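PDB 1V3W: ferripyochelin binding protein from Pyrococcus horikoshii, which belongs to the gamma-class carbonic anhydrases, trimeric left-handed beta-helix enzymes that hydrate carbon dioxide at zinc sites between subunits, and also binds calcium. Local coordinates for the interface of chains A and B. Numbering follows the deposited sequence. Chains: chain A/B, ferripyochelin binding protein.

Contacts 1 and 2 are neighbouring stretches of one subunit boundary in the trimer, their C-alpha centres about 8 Å apart. A:Arg44, A:Ser63 and B:Asp60 belong to both, and strands 42-45 and 63-65 of chain A run through both. Contact 1 gathers the histidines of the zinc site; contact 2 carries the serine and asparagine that bind calcium. The salt bridge of A:Arg44 with B:Asp60 joins the two, and A:Ser63 faces B:Asp60 in one and B:Asn61 in the other. Metal binding and subunit assembly are thus built from the same coils of the beta-helix.

Contact 1: the interface of chains A and B. Residues chain A 44, 63, 65, 85, 87, 104; chain B 59-60, 82, 99, 159.
A:Arg44 grips B:Asp60 side-on, the guanidinium and carboxylate planes only 23° apart. NE gives its hydrogen to OD1 at 2.9 Å, and the terminal nitrogen NH2 reaches OD2 at 2.8 Å in a nearly straight bond; both carboxylate oxygens offer their syn lone pairs. CG lies anti to the backbone N (chi1 -175°), and bends further out at chi2 and chi3 turn the guanidinium edge to the acid. NH2 also donates to the phenol OH of B:Tyr159 at 3.0 Å, in the guanidinium plane, while the tyrosine ring is turned 66° from that plane. One guanidinium face lies against A:His65 NE2. An alanine in place of A:Arg44 would probably leave the B:Asp60 carboxylate without its cross-subunit charge partner and the B:Tyr159 hydroxyl without this donor.

On its anti side, B:Asp60 OD2 takes a second hydrogen bond from B:His82 ND1, at 2.7 Å and bent at the hydrogen. The acid therefore ties the arginine of one chain to the histidine of its own and is likely to limit rotation of that imidazole. A:Ser63 OG lies 3.5 Å from B:Asp60 O. Against one face of the B:His82 ring lies the methyl CE of A:Met85, 3.9 Å from the centroid; B:Gln59 OE1 sits over the other face. A:His65 meets the B:His82 ring edge-to-face, and B:His82 NE2 lies at the edge of the A:His87 ring, in its plane. Beyond the histidines, A:Met85 crosses B:Ile99 at about a right angle, CG being 3.5 Å from CG2, and A:Leu104 CD2 touches B:Ile99 CD1, forming an apolar flank.

A:His65, A:His87 and B:His82 are the zinc-binding histidines of the gamma-class active site; B:Tyr159 points its hydroxyl at A:His65, tip to tip. B:Asp60, itself held by A:Arg44, and the A:Met85 methyl are likely to steady B:His82. Because the ligands come from two chains, the zinc site depends on assembly.

Contact 2: the interface of chains A and B. Residues chain A 24, 40, 42, 44, 62-63; chain B 39-40, 60-61.
This is a side-by-side packing of two left-handed beta-helix subunits, the family fold of gamma-class carbonic anhydrases, and it fastens coils of neighbouring subunits in the trimer beside the calcium-binding residues. B:Asn61 makes a polar connection through its carboxamide nitrogen, alongside the salt bridge of A:Arg44 with B:Asp60. ND2 donates to the hydroxyl OG of A:Ser63 at 2.9 Å, close to straight, and to the backbone carbonyl O of A:Ser40 at 3.3 Å. Both acceptors lie near the amide plane, and the A:Ser40 carbonyl is met almost end-on, with a C=O...N angle of 164°. These two anchors are likely to fix the flip of the carboxamide. The carbonyl O of A:Val62 also lies near ND2, but the N-H groups point elsewhere and no bond forms.

In A:Ser63, OG stands beside the backbone N and anti to the carbonyl carbon (chi1 -66°), which directs the hydroxyl at the amide. Farther along, the hydroxyls of A:Ser40 and B:Ser40 approach each other, OG to OG at 3.0 Å. Ser40 and Asn61 are calcium-binding residues of this protein, and here both come to the subunit boundary, so the metal site and the packing of the chains share side chains.

A:Val42 fills the ground between the polar groups. Its two methyls divide the work: CG1, anti to the backbone N, lies 3.9 Å from the ring carbon CB of B:Pro39 and also rests against the B:Asp60 carboxylate, while CG2 packs on B:Ser40 CB at 3.8 Å. The valine runs past B:Asn61 in the opposite direction and crosses the proline at about a right angle. From strand 24-26 of chain A, A:Val24 CG1 also reaches B:Pro39 CB, at 4.0 Å.

Contact 1: the interface of chains A and B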
loop_
_atom_site.group_PDB
_atom_site.type_symbol
_atom_site.label_atom_id
_atom_site.label_comp_id
_atom_site.label_asym_id
_atom_site.label_seq_id
_atom_site.Cartn_x
_atom_site.Cartn_y
_atom_site.Cartn_z
ATOM N N ARG A 44 -5.547 -7.121 -10.740
ATOM C CA ARG A 44 -6.473 -6.606 -11.739
ATOM C C ARG A 44 -6.091 -7.008 -13.159
ATOM O O ARG A 44 -5.239 -6.389 -13.789
ATOM C CB ARG A 44 -6.569 -5.078 -11.602
ATOM C CG ARG A 44 -7.601 -4.415 -12.509
ATOM C CD ARG A 44 -8.235 -3.181 -11.843
ATOM N NE ARG A 44 -7.262 -2.154 -11.472
ATOM C CZ ARG A 44 -6.832 -1.190 -12.283
ATOM N NH1 ARG A 44 -7.285 -1.108 -13.528
ATOM N NH2 ARG A 44 -5.952 -0.299 -11.844
ATOM N N SER A 63 -0.428 -4.811 -5.036
ATOM C CA SER A 63 -1.213 -4.551 -6.235
ATOM C C SER A 63 -0.445 -5.131 -7.415
ATOM O O SER A 63 0.779 -5.001 -7.492
ATOM C CB SER A 63 -1.411 -3.051 -6.482
ATOM O OG SER A 63 -2.201 -2.460 -5.473
ATOM N N HIS A 65 -0.762 -5.282 -11.671
ATOM C CA HIS A 65 -1.474 -4.801 -12.840
ATOM C C HIS A 65 -0.580 -4.976 -14.059
ATOM O O HIS A 65 0.522 -5.521 -13.957
ATOM C CB HIS A 65 -1.846 -3.328 -12.667
ATOM C CG HIS A 65 -2.900 -2.859 -13.620
ATOM N ND1 HIS A 65 -2.865 -1.617 -14.217
ATOM C CD2 HIS A 65 -4.020 -3.466 -14.077
ATOM C CE1 HIS A 65 -3.919 -1.481 -15.004
ATOM N NE2 HIS A 65 -4.635 -2.589 -14.938
ATOM N N MET A 85 4.371 -3.734 -5.370
ATOM C CA MET A 85 3.566 -3.485 -6.552
ATOM C C MET A 85 4.314 -3.988 -7.783
ATOM O O MET A 85 5.446 -3.580 -8.037
ATOM C CB MET A 85 3.293 -1.980 -6.657
ATOM C CG MET A 85 2.099 -1.576 -7.503
ATOM S SD MET A 85 2.347 -1.776 -9.266
ATOM C CE MET A 85 0.823 -2.629 -9.718
ATOM N N HIS A 87 4.090 -4.287 -11.863
ATOM C CA HIS A 87 3.368 -3.765 -13.013
ATOM C C HIS A 87 3.948 -4.170 -14.364
ATOM O O HIS A 87 5.022 -3.710 -14.748
ATOM C CB HIS A 87 3.304 -2.238 -12.917
ATOM C CG HIS A 87 2.156 -1.640 -13.664
ATOM N ND1 HIS A 87 2.105 -1.598 -15.040
ATOM C CD2 HIS A 87 0.986 -1.117 -13.227
ATOM C CE1 HIS A 87 0.953 -1.076 -15.420
ATOM N NE2 HIS A 87 0.254 -0.777 -14.339
ATOM N N LEU A 104 8.623 -2.409 -12.343
ATOM C CA LEU A 104 7.952 -1.762 -13.460
ATOM C C LEU A 104 7.897 -2.530 -14.781
ATOM O O LEU A 104 8.533 -3.573 -14.951
ATOM C CB LEU A 104 8.544 -0.361 -13.656
ATOM C CG LEU A 104 8.348 0.507 -12.403
ATOM C CD1 LEU A 104 9.077 1.833 -12.544
ATOM C CD2 LEU A 104 6.858 0.732 -12.175
ATOM N N GLN B 59 -5.752 4.905 -8.339
ATOM C CA GLN B 59 -5.530 3.475 -8.465
ATOM C C GLN B 59 -5.563 2.588 -7.226
ATOM O O GLN B 59 -5.737 3.057 -6.100
ATOM C CB GLN B 59 -4.254 3.268 -9.284
ATOM C CG GLN B 59 -4.452 3.765 -10.723
ATOM C CD GLN B 59 -3.183 3.804 -11.548
ATOM O OE1 GLN B 59 -2.194 3.145 -11.231
ATOM N NE2 GLN B 59 -3.212 4.575 -12.632
ATOM N N ASP B 60 -5.420 1.287 -7.461
ATOM C CA ASP B 60 -5.492 0.283 -6.404
ATOM C C ASP B 60 -4.563 0.520 -5.229
ATOM O O ASP B 60 -3.397 0.863 -5.400
ATOM C CB ASP B 60 -5.202 -1.110 -6.975
ATOM C CG ASP B 60 -5.670 -1.265 -8.407
ATOM O OD1 ASP B 60 -6.713 -1.911 -8.641
ATOM O OD2 ASP B 60 -4.986 -0.729 -9.300
ATOM N N HIS B 82 -0.806 3.129 -8.519
ATOM C CA HIS B 82 -1.040 2.071 -7.556
ATOM C C HIS B 82 -0.180 2.258 -6.315
ATOM O O HIS B 82 1.013 2.551 -6.418
ATOM C CB HIS B 82 -0.655 0.706 -8.142
ATOM C CG HIS B 82 -1.171 0.451 -9.522
ATOM N ND1 HIS B 82 -2.434 -0.046 -9.770
ATOM C CD2 HIS B 82 -0.581 0.596 -10.731
ATOM C CE1 HIS B 82 -2.596 -0.199 -11.072
ATOM N NE2 HIS B 82 -1.486 0.184 -11.679
ATOM N N ILE B 99 3.918 5.158 -9.007
ATOM C CA ILE B 99 3.536 4.011 -8.209
ATOM C C ILE B 99 4.297 4.038 -6.893
ATOM O O ILE B 99 5.512 4.250 -6.857
ATOM C CB ILE B 99 3.846 2.704 -8.967
ATOM C CG1 ILE B 99 2.915 2.590 -10.173
ATOM C CG2 ILE B 99 3.698 1.501 -8.043
ATOM C CD1 ILE B 99 3.295 1.494 -11.140
ATOM N N TYR B 159 -7.467 5.258 -18.678
ATOM C CA TYR B 159 -8.276 4.951 -17.510
ATOM C C TYR B 159 -9.734 5.339 -17.626
ATOM O O TYR B 159 -10.603 4.672 -17.058
ATOM C CB TYR B 159 -7.671 5.582 -16.264
ATOM C CG TYR B 159 -6.825 4.595 -15.527
ATOM C CD1 TYR B 159 -5.482 4.422 -15.847
ATOM C CD2 TYR B 159 -7.398 3.747 -14.583
ATOM C CE1 TYR B 159 -4.729 3.417 -15.248
ATOM C CE2 TYR B 159 -6.662 2.742 -13.983
ATOM C CZ TYR B 159 -5.332 2.580 -14.320
ATOM O OH TYR B 159 -4.627 1.562 -13.728
#

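Contact 2: the interface of chains A and B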
loop_
_atom_site.group_PDB
_atom_site.type_symbol
_atom_site.label_atom_id
_atom_site.label_comp_id
_atom_site.label_asym_id
_atom_site.label_seq_id
_atom_site.Cartn_x
_atom_site.Cartn_y
_atom_site.Cartn_z
ATOM N N VAL A 24 -8.848 -8.924 -3.971
ATOM C CA VAL A 24 -9.666 -8.628 -5.142
ATOM C C VAL A 24 -8.974 -9.188 -6.374
ATOM O O VAL A 24 -7.859 -8.782 -6.714
ATOM C CB VAL A 24 -9.876 -7.106 -5.318
ATOM C CG1 VAL A 24 -10.683 -6.831 -6.577
ATOM C CG2 VAL A 24 -10.607 -6.544 -4.112
ATOM N N SER A 40 -6.544 -7.684 1.174
ATOM C CA SER A 40 -6.338 -6.388 0.535
ATOM C C SER A 40 -5.416 -6.385 -0.682
ATOM O O SER A 40 -5.077 -5.320 -1.200
ATOM C CB SER A 40 -5.833 -5.382 1.577
ATOM O OG SER A 40 -6.634 -4.210 1.596
ATOM N N VAL A 42 -4.609 -6.885 -4.586
ATOM C CA VAL A 42 -5.415 -6.672 -5.781
ATOM C C VAL A 42 -4.702 -7.169 -7.030
ATOM O O VAL A 42 -3.589 -6.738 -7.326
ATOM C CB VAL A 42 -5.746 -5.167 -5.991
ATOM C CG1 VAL A 42 -6.582 -4.988 -7.255
ATOM C CG2 VAL A 42 -6.494 -4.618 -4.777
ATOM N N ARG A 44 -5.547 -7.121 -10.740
ATOM C CA ARG A 44 -6.473 -6.606 -11.739
ATOM C C ARG A 44 -6.091 -7.008 -13.159
ATOM O O ARG A 44 -5.239 -6.389 -13.789
ATOM C CB ARG A 44 -6.569 -5.078 -11.602
ATOM C CG ARG A 44 -7.601 -4.415 -12.509
ATOM C CD ARG A 44 -8.235 -3.181 -11.843
ATOM N NE ARG A 44 -7.262 -2.154 -11.472
ATOM C CZ ARG A 44 -6.832 -1.190 -12.283
ATOM N NH1 ARG A 44 -7.285 -1.108 -13.528
ATOM N NH2 ARG A 44 -5.952 -0.299 -11.844
ATOM N N VAL A 62 -0.827 -5.754 -1.610
ATOM C CA VAL A 62 -0.029 -5.761 -2.830
ATOM C C VAL A 62 -0.961 -5.443 -3.997
ATOM O O VAL A 62 -2.152 -5.736 -3.940
ATOM C CB VAL A 62 0.572 -7.162 -3.095
ATOM C CG1 VAL A 62 1.061 -7.273 -4.541
ATOM C CG2 VAL A 62 1.714 -7.424 -2.143
ATOM N N SER A 63 -0.428 -4.811 -5.036
ATOM C CA SER A 63 -1.213 -4.551 -6.235
ATOM C C SER A 63 -0.445 -5.131 -7.415
ATOM O O SER A 63 0.779 -5.001 -7.492
ATOM C CB SER A 63 -1.411 -3.051 -6.482
ATOM O OG SER A 63 -2.201 -2.460 -5.473
ATOM N N PRO B 39 -10.021 -0.729 -6.831
ATOM C CA PRO B 39 -10.007 -1.608 -5.661
ATOM C C PRO B 39 -9.017 -1.279 -4.557
ATOM O O PRO B 39 -7.842 -1.035 -4.816
ATOM C CB PRO B 39 -9.727 -2.981 -6.265
ATOM C CG PRO B 39 -10.394 -2.899 -7.594
ATOM C CD PRO B 39 -10.000 -1.521 -8.075
ATOM N N SER B 40 -9.515 -1.278 -3.326
ATOM C CA SER B 40 -8.693 -1.046 -2.143
ATOM C C SER B 40 -8.157 0.372 -1.973
ATOM O O SER B 40 -7.345 0.626 -1.081
ATOM C CB SER B 40 -7.534 -2.050 -2.125
ATOM O OG SER B 40 -7.477 -2.753 -0.893
ATOM N N ASP B 60 -5.420 1.287 -7.461
ATOM C CA ASP B 60 -5.492 0.283 -6.404
ATOM C C ASP B 60 -4.563 0.520 -5.229
ATOM O O ASP B 60 -3.397 0.863 -5.400
ATOM C CB ASP B 60 -5.202 -1.110 -6.975
ATOM C CG ASP B 60 -5.670 -1.265 -8.407
ATOM O OD1 ASP B 60 -6.713 -1.911 -8.641
ATOM O OD2 ASP B 60 -4.986 -0.729 -9.300
ATOM N N ASN B 61 -5.098 0.307 -4.032
ATOM C CA ASN B 61 -4.351 0.444 -2.786
ATOM C C ASN B 61 -3.746 1.811 -2.499
ATOM O O ASN B 61 -2.813 1.937 -1.704
ATOM C CB ASN B 61 -3.286 -0.656 -2.697
ATOM C CG ASN B 61 -3.880 -1.987 -2.282
ATOM O OD1 ASN B 61 -4.601 -2.057 -1.292
ATOM N ND2 ASN B 61 -3.589 -3.043 -3.031
#